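Local coordinates for protein Old Yellow Enzyme (Pichia, PDB 6AGZ) that probably catalyses the asymmetric reduction of the carbon-carbon double bond of enone compounds, using a bound flavin mononucleotide, at residues K165-I176 against E222-V231; T40-L50 against A397-A405. All coordinates share one frame; numbering follows the deposited sequence.

From the N terminus, the chain runs through barrel strand 29-31 into 40-50, whose last residues begin helix 47-57; this stretch waits for its partner until 397-405, at the C-terminal end. Contact 2 thus closes a loop of nearly the whole chain, tying the first strand-to-helix connection of the barrel to the C-terminal tail. Within that loop lies the shorter one of contact 1, where helix 158-179 meets helix 218-231 after the chain has passed through strand 183-187. The two contacts nest without crossing. Their centres are 27 Å apart and their nearest atoms about 11 Å: contact 1 joins neighbouring helices of the barrel wall, contact 2 fastens the tail beside helix 47-57.

Contact 1: K165-I176 against E222-V231; sequences KKDYVNAAKNAI and EVIDLVIEAV
Lys-165 reaches across to Glu-222 at one end of a helix pair that runs in the same general direction, the short axes 9.0 Å apart at -36°. Its CB meets Leu-226 CD1 at 3.7 Å, and CG passes by Val-223 CG2 at the limit of contact. A turn about the CG-CD bond (chi3 94°) brings CE to 3.2 Å from Glu-222 OE1 and NZ to 3.1 Å from the same oxygen, a salt bridge whose hydrogen bond is weak. Each charge has a second partner: Glu-162 for the ammonium group, the hydroxyl of Tyr-209 for OE1. Were Lys-165 an alanine, CB would still meet Leu-226 CD1, but Glu-222 would probably lose its charge mate across the helices and keep Tyr-209 as a partner.

Inward of the salt bridge, Tyr-168 turns a ring face to Val-223, whose CG1 stands 3.8 Å from the ring centroid in a CH-pi contact, shifted toward the CG rim. Phe-75 meets the same ring with its plane inclined. Val-169 divides its methyls: CG2, beside the backbone N, presses on Leu-226 CB at 3.6 Å, while CG1, anti to that N (chi1 174°), reaches Ala-230 CB. Ala-172 CB sits against Val-227 CG1 at 3.8 Å, and at the far end Ile-176 and Val-231 meet obliquely, CB to CG1. On the side facing the barrel strands, Ala-172 and Val-227 also touch Val-184 of strand 183-187, and Val-227 and Val-231 touch Val-236 of strand 236-240. The seam is apolar along its length and carries the salt bridge at the Lys-165 and Glu-222 end, as two neighbouring barrel helices running in the same general direction pack side by side over the closed parallel sheet of a TIM-barrel NADH:flavin oxidoreductase.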
ATOM      1  N   LYS A 165      11.337  -2.617  25.597  1.00 18.19           N
ATOM      2  CA  LYS A 165      10.000  -3.200  25.683  1.00 18.17           C
ATOM      3  C   LYS A 165       9.459  -3.134  27.108  1.00 16.83           C
ATOM      4  O   LYS A 165       8.336  -2.661  27.341  1.00 16.15           O
ATOM      5  CB  LYS A 165      10.036  -4.643  25.180  1.00 19.40           C
ATOM      6  CG  LYS A 165      10.649  -4.791  23.796  1.00 20.50           C
ATOM      7  CD  LYS A 165      11.255  -6.170  23.597  1.00 21.75           C
ATOM      8  CE  LYS A 165      10.266  -7.118  22.946  1.00 21.14           C
ATOM      9  NZ  LYS A 165      10.826  -8.491  22.809  1.00 19.97           N
ATOM     10  N   LYS A 166      10.257  -3.593  28.079  1.00 17.53           N
ATOM     11  CA  LYS A 166       9.817  -3.561  29.472  1.00 19.11           C
ATOM     12  C   LYS A 166       9.496  -2.140  29.922  1.00 18.27           C
ATOM     13  O   LYS A 166       8.533  -1.916  30.666  1.00 17.79           O
ATOM     14  CB  LYS A 166      10.883  -4.186  30.370  1.00 21.02           C
ATOM     15  CG  LYS A 166      11.188  -5.640  30.044  1.00 22.41           C
ATOM     16  CD  LYS A 166      12.220  -6.224  30.996  1.00 24.75           C
ATOM     17  CE  LYS A 166      12.576  -7.651  30.610  1.00 25.71           C
ATOM     18  NZ  LYS A 166      13.781  -8.142  31.337  1.00 26.70           N
ATOM     19  N   ASP A 167      10.288  -1.162  29.473  1.00 17.29           N
ATOM     20  CA  ASP A 167      10.030   0.228  29.837  1.00 17.54           C
ATOM     21  C   ASP A 167       8.719   0.722  29.239  1.00 16.26           C
ATOM     22  O   ASP A 167       7.975   1.463  29.893  1.00 14.69           O
ATOM     23  CB  ASP A 167      11.189   1.118  29.385  1.00 17.36           C
ATOM     24  CG  ASP A 167      12.455   0.883  30.184  1.00 21.01           C
ATOM     25  OD1 ASP A 167      12.378   0.234  31.249  1.00 21.32           O
ATOM     26  OD2 ASP A 167      13.527   1.352  29.748  1.00 20.66           O
ATOM     27  N   TYR A 168       8.425   0.334  27.994  1.00 15.18           N
ATOM     28  CA  TYR A 168       7.129   0.669  27.411  1.00 15.50           C
ATOM     29  C   TYR A 168       5.990   0.087  28.237  1.00 15.64           C
ATOM     30  O   TYR A 168       4.980   0.761  28.478  1.00 15.23           O
ATOM     31  CB  TYR A 168       7.047   0.170  25.969  1.00 14.00           C
ATOM     32  CG  TYR A 168       7.505   1.166  24.928  1.00 13.99           C
ATOM     33  CD1 TYR A 168       8.720   1.009  24.274  1.00 14.16           C
ATOM     34  CD2 TYR A 168       6.716   2.259  24.590  1.00 14.61           C
ATOM     35  CE1 TYR A 168       9.140   1.913  23.316  1.00 15.31           C
ATOM     36  CE2 TYR A 168       7.127   3.170  23.632  1.00 14.28           C
ATOM     37  CZ  TYR A 168       8.340   2.992  22.999  1.00 13.86           C
ATOM     38  OH  TYR A 168       8.754   3.894  22.045  1.00 13.34           O
ATOM     39  N   VAL A 169       6.133  -1.165  28.680  1.00 17.05           N
ATOM     40  CA  VAL A 169       5.085  -1.787  29.489  1.00 15.73           C
ATOM     41  C   VAL A 169       4.897  -1.024  30.796  1.00 14.91           C
ATOM     42  O   VAL A 169       3.767  -0.723  31.205  1.00 15.63           O
ATOM     43  CB  VAL A 169       5.409  -3.270  29.743  1.00 16.34           C
ATOM     44  CG1 VAL A 169       4.391  -3.879  30.697  1.00 17.98           C
ATOM     45  CG2 VAL A 169       5.438  -4.032  28.431  1.00 15.97           C
ATOM     46  N   ASN A 170       6.004  -0.696  31.468  1.00 15.49           N
ATOM     47  CA  ASN A 170       5.917   0.006  32.746  1.00 17.75           C
ATOM     48  C   ASN A 170       5.287   1.385  32.586  1.00 18.30           C
ATOM     49  O   ASN A 170       4.445   1.791  33.399  1.00 19.73           O
ATOM     50  CB  ASN A 170       7.305   0.114  33.376  1.00 18.75           C
ATOM     51  CG  ASN A 170       7.312   0.961  34.634  1.00 20.74           C
ATOM     52  OD1 ASN A 170       6.763   0.568  35.663  1.00 21.62           O
ATOM     53  ND2 ASN A 170       7.940   2.129  34.558  1.00 19.08           N
ATOM     54  N   ALA A 171       5.679   2.120  31.542  1.00 16.56           N
ATOM     55  CA  ALA A 171       5.106   3.444  31.317  1.00 16.16           C
ATOM     56  C   ALA A 171       3.623   3.355  30.981  1.00 15.67           C
ATOM     57  O   ALA A 171       2.827   4.188  31.432  1.00 15.97           O
ATOM     58  CB  ALA A 171       5.867   4.165  30.207  1.00 14.49           C
ATOM     59  N   ALA A 172       3.233   2.351  30.188  1.00 14.32           N
ATOM     60  CA  ALA A 172       1.821   2.177  29.862  1.00 14.29           C
ATOM     61  C   ALA A 172       1.003   1.857  31.108  1.00 16.40           C
ATOM     62  O   ALA A 172      -0.110   2.370  31.278  1.00 16.70           O
ATOM     63  CB  ALA A 172       1.657   1.081  28.811  1.00 13.09           C
ATOM     64  N   LYS A 173       1.539   1.009  31.991  1.00 15.91           N
ATOM     65  CA  LYS A 173       0.834   0.700  33.232  1.00 16.80           C
ATOM     66  C   LYS A 173       0.726   1.928  34.126  1.00 17.58           C
ATOM     67  O   LYS A 173      -0.326   2.170  34.732  1.00 18.21           O
ATOM     68  CB  LYS A 173       1.536  -0.444  33.964  1.00 17.34           C
ATOM     69  CG  LYS A 173       1.351  -1.803  33.308  1.00 17.36           C
ATOM     70  CD  LYS A 173       2.273  -2.845  33.919  1.00 20.41           C
ATOM     71  CE  LYS A 173       1.951  -3.091  35.385  1.00 24.76           C
ATOM     72  NZ  LYS A 173       0.606  -3.703  35.572  1.00 26.40           N
ATOM     73  N   ASN A 174       1.801   2.716  34.225  1.00 15.23           N
ATOM     74  CA  ASN A 174       1.740   3.951  35.003  1.00 16.33           C
ATOM     75  C   ASN A 174       0.684   4.900  34.452  1.00 16.36           C
ATOM     76  O   ASN A 174      -0.071   5.515  35.216  1.00 17.44           O
ATOM     77  CB  ASN A 174       3.106   4.637  35.022  1.00 15.03           C
ATOM     78  CG  ASN A 174       4.127   3.886  35.850  1.00 16.07           C
ATOM     79  OD1 ASN A 174       3.779   3.019  36.650  1.00 16.63           O
ATOM     80  ND2 ASN A 174       5.398   4.222  35.666  1.00 16.08           N
ATOM     81  N   ALA A 175       0.615   5.034  33.126  1.00 15.22           N
ATOM     82  CA  ALA A 175      -0.339   5.956  32.521  1.00 14.64           C
ATOM     83  C   ALA A 175      -1.774   5.486  32.732  1.00 15.98           C
ATOM     84  O   ALA A 175      -2.616   6.227  33.253  1.00 15.38           O
ATOM     85  CB  ALA A 175      -0.035   6.116  31.029  1.00 15.20           C
ATOM     86  N   ILE A 176      -2.069   4.246  32.337  1.00 16.87           N
ATOM     87  CA  ILE A 176      -3.448   3.767  32.350  1.00 17.54           C
ATOM     88  C   ILE A 176      -3.923   3.521  33.777  1.00 18.21           C
ATOM     89  O   ILE A 176      -4.966   4.036  34.198  1.00 18.15           O
ATOM     90  CB  ILE A 176      -3.581   2.497  31.489  1.00 15.82           C
ATOM     91  CG1 ILE A 176      -3.256   2.811  30.027  1.00 14.75           C
ATOM     92  CG2 ILE A 176      -4.979   1.910  31.618  1.00 12.06           C
ATOM     93  CD1 ILE A 176      -4.155   3.863  29.418  1.00 11.05           C
ATOM     94  N   GLU A 222       6.010  -5.795  18.657  1.00 14.01           N
ATOM     95  CA  GLU A 222       6.247  -6.439  19.946  1.00 15.14           C
ATOM     96  C   GLU A 222       5.877  -5.511  21.097  1.00 13.66           C
ATOM     97  O   GLU A 222       5.249  -5.943  22.076  1.00 12.93           O
ATOM     98  CB  GLU A 222       7.705  -6.886  20.051  1.00 16.68           C
ATOM     99  CG  GLU A 222       8.064  -8.029  19.108  1.00 17.76           C
ATOM    100  CD  GLU A 222       9.505  -8.486  19.248  1.00 18.80           C
ATOM    101  OE1 GLU A 222      10.319  -7.741  19.831  1.00 19.11           O
ATOM    102  OE2 GLU A 222       9.825  -9.595  18.770  1.00 18.07           O
ATOM    103  N   VAL A 223       6.251  -4.233  20.996  1.00 12.52           N
ATOM    104  CA  VAL A 223       5.834  -3.252  21.996  1.00 14.85           C
ATOM    105  C   VAL A 223       4.314  -3.187  22.071  1.00 15.12           C
ATOM    106  O   VAL A 223       3.725  -3.184  23.159  1.00 14.20           O
ATOM    107  CB  VAL A 223       6.442  -1.873  21.682  1.00 14.82           C
ATOM    108  CG1 VAL A 223       5.813  -0.803  22.564  1.00 14.63           C
ATOM    109  CG2 VAL A 223       7.950  -1.900  21.872  1.00 15.33           C
ATOM    110  N   ILE A 224       3.656  -3.142  20.909  1.00 16.35           N
ATOM    111  CA  ILE A 224       2.197  -3.073  20.870  1.00 16.58           C
ATOM    112  C   ILE A 224       1.583  -4.292  21.546  1.00 17.40           C
ATOM    113  O   ILE A 224       0.627  -4.171  22.319  1.00 17.08           O
ATOM    114  CB  ILE A 224       1.704  -2.930  19.418  1.00 15.64           C
ATOM    115  CG1 ILE A 224       2.146  -1.592  18.826  1.00 15.41           C
ATOM    116  CG2 ILE A 224       0.191  -3.059  19.352  1.00 15.64           C
ATOM    117  CD1 ILE A 224       1.691  -0.397  19.622  1.00 15.74           C
ATOM    118  N   ASP A 225       2.121  -5.482  21.272  1.00 18.26           N
ATOM    119  CA  ASP A 225       1.552  -6.695  21.852  1.00 19.03           C
ATOM    120  C   ASP A 225       1.734  -6.726  23.365  1.00 19.89           C
ATOM    121  O   ASP A 225       0.802  -7.074  24.100  1.00 20.58           O
ATOM    122  CB  ASP A 225       2.180  -7.931  21.207  1.00 20.48           C
ATOM    123  CG  ASP A 225       1.787  -8.089  19.752  1.00 20.56           C
ATOM    124  OD1 ASP A 225       0.760  -7.505  19.346  1.00 20.24           O
ATOM    125  OD2 ASP A 225       2.501  -8.802  19.014  1.00 20.38           O
ATOM    126  N   LEU A 226       2.925  -6.360  23.849  1.00 18.43           N
ATOM    127  CA  LEU A 226       3.150  -6.342  25.291  1.00 18.08           C
ATOM    128  C   LEU A 226       2.251  -5.320  25.981  1.00 17.70           C
ATOM    129  O   LEU A 226       1.687  -5.597  27.048  1.00 17.86           O
ATOM    130  CB  LEU A 226       4.622  -6.059  25.589  1.00 19.03           C
ATOM    131  CG  LEU A 226       5.573  -7.246  25.421  1.00 20.86           C
ATOM    132  CD1 LEU A 226       7.021  -6.786  25.422  1.00 22.18           C
ATOM    133  CD2 LEU A 226       5.338  -8.273  26.519  1.00 21.36           C
ATOM    134  N   VAL A 227       2.095  -4.137  25.381  1.00 15.98           N
ATOM    135  CA  VAL A 227       1.252  -3.107  25.984  1.00 17.25           C
ATOM    136  C   VAL A 227      -0.213  -3.529  25.967  1.00 17.23           C
ATOM    137  O   VAL A 227      -0.954  -3.284  26.926  1.00 18.94           O
ATOM    138  CB  VAL A 227       1.471  -1.758  25.273  1.00 16.81           C
ATOM    139  CG1 VAL A 227       0.446  -0.734  25.731  1.00 19.36           C
ATOM    140  CG2 VAL A 227       2.878  -1.245  25.541  1.00 15.15           C
ATOM    141  N   ILE A 228      -0.655  -4.173  24.882  1.00 14.99           N
ATOM    142  CA  ILE A 228      -2.026  -4.673  24.817  1.00 15.69           C
ATOM    143  C   ILE A 228      -2.261  -5.714  25.902  1.00 15.95           C
ATOM    144  O   ILE A 228      -3.297  -5.704  26.580  1.00 15.43           O
ATOM    145  CB  ILE A 228      -2.330  -5.241  23.417  1.00 16.41           C
ATOM    146  CG1 ILE A 228      -2.508  -4.110  22.402  1.00 15.83           C
ATOM    147  CG2 ILE A 228      -3.572  -6.121  23.447  1.00 16.87           C
ATOM    148  CD1 ILE A 228      -2.770  -4.600  20.994  1.00 15.94           C
ATOM    149  N   GLU A 229      -1.304  -6.626  26.089  1.00 14.85           N
ATOM    150  CA  GLU A 229      -1.419  -7.591  27.177  1.00 16.67           C
ATOM    151  C   GLU A 229      -1.437  -6.898  28.534  1.00 15.80           C
ATOM    152  O   GLU A 229      -2.089  -7.377  29.469  1.00 14.39           O
ATOM    153  CB  GLU A 229      -0.276  -8.605  27.102  1.00 21.28           C
ATOM    154  CG  GLU A 229      -0.189  -9.545  28.295  1.00 27.52           C
ATOM    155  CD  GLU A 229       0.744 -10.715  28.053  1.00 33.50           C
ATOM    156  OE1 GLU A 229       0.255 -11.863  28.000  1.00 35.92           O
ATOM    157  OE2 GLU A 229       1.964 -10.486  27.909  1.00 35.32           O
ATOM    158  N   ALA A 230      -0.753  -5.758  28.655  1.00 14.95           N
ATOM    159  CA  ALA A 230      -0.682  -5.075  29.943  1.00 15.33           C
ATOM    160  C   ALA A 230      -1.992  -4.370  30.278  1.00 17.37           C
ATOM    161  O   ALA A 230      -2.548  -4.559  31.367  1.00 20.07           O
ATOM    162  CB  ALA A 230       0.480  -4.081  29.944  1.00 14.03           C
ATOM    163  N   VAL A 231      -2.506  -3.553  29.358  1.00 18.20           N
ATOM    164  CA  VAL A 231      -3.613  -2.652  29.660  1.00 19.02           C
ATOM    165  C   VAL A 231      -4.847  -2.894  28.804  1.00 20.35           C
ATOM    166  O   VAL A 231      -5.881  -2.255  29.051  1.00 21.32           O
ATOM    167  CB  VAL A 231      -3.181  -1.174  29.543  1.00 17.44           C
ATOM    168  CG1 VAL A 231      -2.027  -0.880  30.489  1.00 14.90           C
ATOM    169  CG2 VAL A 231      -2.801  -0.845  28.108  1.00 17.01           C
TER

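Contact 2: T40-L50 against A397-A405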
ATOM      1  N   THR A  40       9.059  20.785  34.439  1.00 19.01           N
ATOM      2  CA  THR A  40      10.241  21.200  35.176  1.00 20.83           C
ATOM      3  C   THR A  40      11.490  20.585  34.549  1.00 21.30           C
ATOM      4  O   THR A  40      11.421  19.703  33.687  1.00 21.49           O
ATOM      5  CB  THR A  40      10.137  20.791  36.644  1.00 19.58           C
ATOM      6  OG1 THR A  40      10.092  19.362  36.742  1.00 20.70           O
ATOM      7  CG2 THR A  40       8.882  21.375  37.274  1.00 18.29           C
ATOM      8  N   SER A  41      12.655  21.065  34.993  1.00 21.97           N
ATOM      9  CA  SER A  41      13.903  20.417  34.602  1.00 22.33           C
ATOM     10  C   SER A  41      13.970  18.985  35.115  1.00 22.40           C
ATOM     11  O   SER A  41      14.751  18.183  34.592  1.00 21.13           O
ATOM     12  CB  SER A  41      15.101  21.219  35.112  1.00 22.34           C
ATOM     13  OG  SER A  41      15.206  21.144  36.522  1.00 23.75           O
ATOM     14  N   ASP A  42      13.161  18.653  36.122  1.00 23.38           N
ATOM     15  CA  ASP A  42      13.002  17.296  36.624  1.00 24.76           C
ATOM     16  C   ASP A  42      12.032  16.470  35.791  1.00 22.57           C
ATOM     17  O   ASP A  42      11.771  15.313  36.144  1.00 21.16           O
ATOM     18  CB  ASP A  42      12.516  17.336  38.074  1.00 29.78           C
ATOM     19  CG  ASP A  42      13.542  16.805  39.047  1.00 34.73           C
ATOM     20  OD1 ASP A  42      14.705  16.612  38.635  1.00 36.78           O
ATOM     21  OD2 ASP A  42      13.186  16.584  40.223  1.00 36.77           O
ATOM     22  N   PHE A  43      11.490  17.042  34.712  1.00 20.85           N
ATOM     23  CA  PHE A  43      10.506  16.387  33.847  1.00 18.89           C
ATOM     24  C   PHE A  43       9.198  16.110  34.590  1.00 18.30           C
ATOM     25  O   PHE A  43       8.555  15.082  34.378  1.00 17.60           O
ATOM     26  CB  PHE A  43      11.065  15.102  33.227  1.00 19.43           C
ATOM     27  CG  PHE A  43      12.475  15.236  32.729  1.00 19.46           C
ATOM     28  CD1 PHE A  43      12.766  16.015  31.621  1.00 20.56           C
ATOM     29  CD2 PHE A  43      13.513  14.582  33.373  1.00 20.39           C
ATOM     30  CE1 PHE A  43      14.066  16.140  31.165  1.00 20.71           C
ATOM     31  CE2 PHE A  43      14.814  14.702  32.922  1.00 21.35           C
ATOM     32  CZ  PHE A  43      15.091  15.482  31.817  1.00 21.15           C
ATOM     33  N   VAL A  44       8.798  17.040  35.457  1.00 17.27           N
ATOM     34  CA  VAL A  44       7.563  16.938  36.226  1.00 17.85           C
ATOM     35  C   VAL A  44       6.552  17.923  35.656  1.00 18.84           C
ATOM     36  O   VAL A  44       6.893  19.072  35.348  1.00 19.96           O
ATOM     37  CB  VAL A  44       7.810  17.206  37.724  1.00 17.59           C
ATOM     38  CG1 VAL A  44       6.524  17.042  38.520  1.00 17.48           C
ATOM     39  CG2 VAL A  44       8.896  16.282  38.258  1.00 16.81           C
ATOM     40  N   ALA A  45       5.307  17.472  35.514  1.00 18.58           N
ATOM     41  CA  ALA A  45       4.251  18.332  35.000  1.00 19.42           C
ATOM     42  C   ALA A  45       3.974  19.475  35.969  1.00 20.51           C
ATOM     43  O   ALA A  45       4.103  19.332  37.189  1.00 23.03           O
ATOM     44  CB  ALA A  45       2.975  17.527  34.754  1.00 18.80           C
ATOM     45  N   THR A  46       3.580  20.617  35.417  1.00 18.99           N
ATOM     46  CA  THR A  46       3.455  21.849  36.180  1.00 18.95           C
ATOM     47  C   THR A  46       2.006  22.314  36.255  1.00 17.50           C
ATOM     48  O   THR A  46       1.135  21.854  35.509  1.00 16.77           O
ATOM     49  CB  THR A  46       4.319  22.959  35.570  1.00 18.85           C
ATOM     50  OG1 THR A  46       3.960  23.148  34.196  1.00 19.97           O
ATOM     51  CG2 THR A  46       5.794  22.593  35.659  1.00 17.44           C
ATOM     52  N   ASP A  47       1.763  23.243  37.185  1.00 15.89           N
ATOM     53  CA  ASP A  47       0.445  23.862  37.304  1.00 15.72           C
ATOM     54  C   ASP A  47       0.047  24.558  36.010  1.00 16.27           C
ATOM     55  O   ASP A  47      -1.137  24.581  35.642  1.00 17.95           O
ATOM     56  CB  ASP A  47       0.444  24.849  38.473  1.00 16.55           C
ATOM     57  CG  ASP A  47       1.595  25.840  38.401  1.00 18.32           C
ATOM     58  OD1 ASP A  47       2.502  25.644  37.565  1.00 19.27           O
ATOM     59  OD2 ASP A  47       1.600  26.810  39.187  1.00 19.75           O
ATOM     60  N   SER A  48       1.025  25.133  35.306  1.00 14.52           N
ATOM     61  CA  SER A  48       0.758  25.740  34.007  1.00 14.76           C
ATOM     62  C   SER A  48       0.192  24.716  33.033  1.00 14.14           C
ATOM     63  O   SER A  48      -0.765  24.997  32.304  1.00 13.31           O
ATOM     64  CB  SER A  48       2.038  26.360  33.448  1.00 15.91           C
ATOM     65  OG  SER A  48       2.565  27.336  34.331  1.00 16.69           O
ATOM     66  N   MET A  49       0.781  23.517  33.003  1.00 14.90           N
ATOM     67  CA  MET A  49       0.255  22.458  32.150  1.00 15.64           C
ATOM     68  C   MET A  49      -1.139  22.035  32.595  1.00 16.43           C
ATOM     69  O   MET A  49      -1.994  21.710  31.762  1.00 16.11           O
ATOM     70  CB  MET A  49       1.205  21.262  32.155  1.00 16.31           C
ATOM     71  CG  MET A  49       2.561  21.549  31.532  1.00 16.96           C
ATOM     72  SD  MET A  49       3.744  20.221  31.817  1.00 16.85           S
ATOM     73  CE  MET A  49       2.836  18.821  31.170  1.00 15.98           C
ATOM     74  N   LEU A  50      -1.387  22.038  33.906  1.00 17.52           N
ATOM     75  CA  LEU A  50      -2.698  21.650  34.414  1.00 18.39           C
ATOM     76  C   LEU A  50      -3.778  22.614  33.935  1.00 18.81           C
ATOM     77  O   LEU A  50      -4.835  22.188  33.453  1.00 17.80           O
ATOM     78  CB  LEU A  50      -2.670  21.578  35.941  1.00 19.29           C
ATOM     79  CG  LEU A  50      -3.938  21.075  36.633  1.00 21.58           C
ATOM     80  CD1 LEU A  50      -4.599  19.980  35.823  1.00 22.33           C
ATOM     81  CD2 LEU A  50      -3.622  20.576  38.032  1.00 22.84           C
ATOM     82  N   ALA A 397       2.221  35.635  32.159  1.00 25.81           N
ATOM     83  CA  ALA A 397       3.356  35.430  31.263  1.00 26.12           C
ATOM     84  C   ALA A 397       4.677  35.370  32.018  1.00 26.98           C
ATOM     85  O   ALA A 397       5.605  34.676  31.587  1.00 26.26           O
ATOM     86  CB  ALA A 397       3.401  36.536  30.208  1.00 24.90           C
ATOM     87  N   LEU A 398       4.783  36.078  33.140  1.00 28.19           N
ATOM     88  CA  LEU A 398       6.009  36.116  33.923  1.00 27.92           C
ATOM     89  C   LEU A 398       5.950  35.246  35.172  1.00 27.95           C
ATOM     90  O   LEU A 398       6.952  35.151  35.889  1.00 27.92           O
ATOM     91  CB  LEU A 398       6.339  37.561  34.310  1.00 28.40           C
ATOM     92  CG  LEU A 398       6.634  38.492  33.132  1.00 27.74           C
ATOM     93  CD1 LEU A 398       6.779  39.931  33.599  1.00 29.26           C
ATOM     94  CD2 LEU A 398       7.882  38.036  32.392  1.00 26.85           C
ATOM     95  N   LYS A 399       4.813  34.616  35.452  1.00 27.95           N
ATOM     96  CA  LYS A 399       4.733  33.705  36.585  1.00 28.54           C
ATOM     97  C   LYS A 399       5.515  32.431  36.285  1.00 28.40           C
ATOM     98  O   LYS A 399       5.432  31.875  35.187  1.00 29.53           O
ATOM     99  CB  LYS A 399       3.277  33.365  36.903  1.00 28.92           C
ATOM    100  CG  LYS A 399       3.039  32.976  38.357  1.00 30.15           C
ATOM    101  CD  LYS A 399       1.827  32.067  38.512  1.00 30.74           C
ATOM    102  CE  LYS A 399       0.575  32.678  37.909  1.00 31.88           C
ATOM    103  NZ  LYS A 399      -0.056  33.674  38.817  1.00 34.06           N
ATOM    104  N   THR A 400       6.280  31.973  37.267  1.00 27.39           N
ATOM    105  CA  THR A 400       7.117  30.795  37.078  1.00 27.09           C
ATOM    106  C   THR A 400       6.292  29.534  37.307  1.00 25.70           C
ATOM    107  O   THR A 400       5.669  29.399  38.367  1.00 26.06           O
ATOM    108  CB  THR A 400       8.305  30.825  38.030  1.00 29.08           C
ATOM    109  OG1 THR A 400       8.827  32.159  38.099  1.00 30.79           O
ATOM    110  CG2 THR A 400       9.401  29.892  37.539  1.00 29.83           C
ATOM    111  N   PRO A 401       6.245  28.607  36.350  1.00 24.60           N
ATOM    112  CA  PRO A 401       5.498  27.362  36.565  1.00 22.84           C
ATOM    113  C   PRO A 401       6.044  26.577  37.747  1.00 22.18           C
ATOM    114  O   PRO A 401       7.245  26.586  38.030  1.00 21.52           O
ATOM    115  CB  PRO A 401       5.692  26.599  35.249  1.00 22.50           C
ATOM    116  CG  PRO A 401       5.979  27.662  34.238  1.00 23.42           C
ATOM    117  CD  PRO A 401       6.765  28.709  34.976  1.00 24.03           C
ATOM    118  N   GLN A 402       5.138  25.893  38.444  1.00 21.87           N
ATOM    119  CA  GLN A 402       5.471  25.109  39.618  1.00 22.61           C
ATOM    120  C   GLN A 402       5.063  23.655  39.418  1.00 23.03           C
ATOM    121  O   GLN A 402       3.998  23.386  38.854  1.00 22.36           O
ATOM    122  CB  GLN A 402       4.769  25.663  40.866  1.00 23.53           C
ATOM    123  CG  GLN A 402       5.087  27.118  41.165  1.00 25.97           C
ATOM    124  CD  GLN A 402       6.495  27.309  41.692  1.00 27.92           C
ATOM    125  OE1 GLN A 402       7.042  26.433  42.364  1.00 29.41           O
ATOM    126  NE2 GLN A 402       7.091  28.456  41.389  1.00 28.24           N
ATOM    127  N   PRO A 403       5.875  22.702  39.870  1.00 23.27           N
ATOM    128  CA  PRO A 403       5.511  21.292  39.709  1.00 23.34           C
ATOM    129  C   PRO A 403       4.282  20.935  40.531  1.00 23.00           C
ATOM    130  O   PRO A 403       4.029  21.500  41.597  1.00 23.10           O
ATOM    131  CB  PRO A 403       6.751  20.544  40.211  1.00 23.16           C
ATOM    132  CG  PRO A 403       7.417  21.506  41.141  1.00 23.55           C
ATOM    133  CD  PRO A 403       7.167  22.868  40.559  1.00 23.65           C
ATOM    134  N   LEU A 404       3.510  19.982  40.009  1.00 21.57           N
ATOM    135  CA  LEU A 404       2.299  19.531  40.679  1.00 22.03           C
ATOM    136  C   LEU A 404       2.571  18.504  41.769  1.00 22.87           C
ATOM    137  O   LEU A 404       1.666  18.208  42.556  1.00 22.01           O
ATOM    138  CB  LEU A 404       1.323  18.950  39.654  1.00 21.88           C
ATOM    139  CG  LEU A 404       0.748  19.966  38.665  1.00 21.07           C
ATOM    140  CD1 LEU A 404       0.090  19.270  37.485  1.00 20.79           C
ATOM    141  CD2 LEU A 404      -0.239  20.878  39.374  1.00 21.37           C
ATOM    142  N   ALA A 405       3.783  17.962  41.835  1.00 24.52           N
ATOM    143  CA  ALA A 405       4.136  16.979  42.851  1.00 24.90           C
ATOM    144  C   ALA A 405       5.648  16.908  43.030  1.00 25.91           C
ATOM    145  O   ALA A 405       6.149  16.160  43.869  1.00 27.40           O
ATOM    146  CB  ALA A 405       3.580  15.611  42.483  1.00 24.10           C
TER
HETATM  147  O   HOH W   1       2.918  29.049  38.591  1.00 27.24           O
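Leu-404, Asp-47 and Pro-401 bury the most surface where a short antiparallel bridge joins the C-terminal tail to the start of helix 47-57. Thr-46 and Pro-403 are its single non-hydrogen-bonded pair, flanked by backbone bonds from Leu-404 N to Ala-45 O and from Asp-47 N to Gln-402 O. Leu-404 loses the most surface: CD1 rests on Thr-46 O at 3.4 Å, and CD2 touches both Asp-47 CA and Leu-50 CD2, each at 3.7 Å. Pro-401 lays CB on Ser-48 OG at 3.3 Å and beside Thr-46 CB, while that serine hydroxyl bonds to Asn-376. Thr-46 is the N-cap and forms a capping box with Met-49; the bond from Met-49 N to Thr-46 OG1 is weak, and the same hydroxyl also bonds to Arg-38 O. In Asp-47, CG lies between the backbone N and the carbonyl carbon (chi1 52°), which folds the carboxylate back to the tail. There Gln-402 N gives OD1 a nearly straight bond of 2.8 Å (169° at the hydrogen), arriving from above the carboxylate plane, 39° out of it. The other oxygen, Asp-47 OD2, accepts from a water at 2.7 Å that also donates to Thr-400 O, at 2.8 Å.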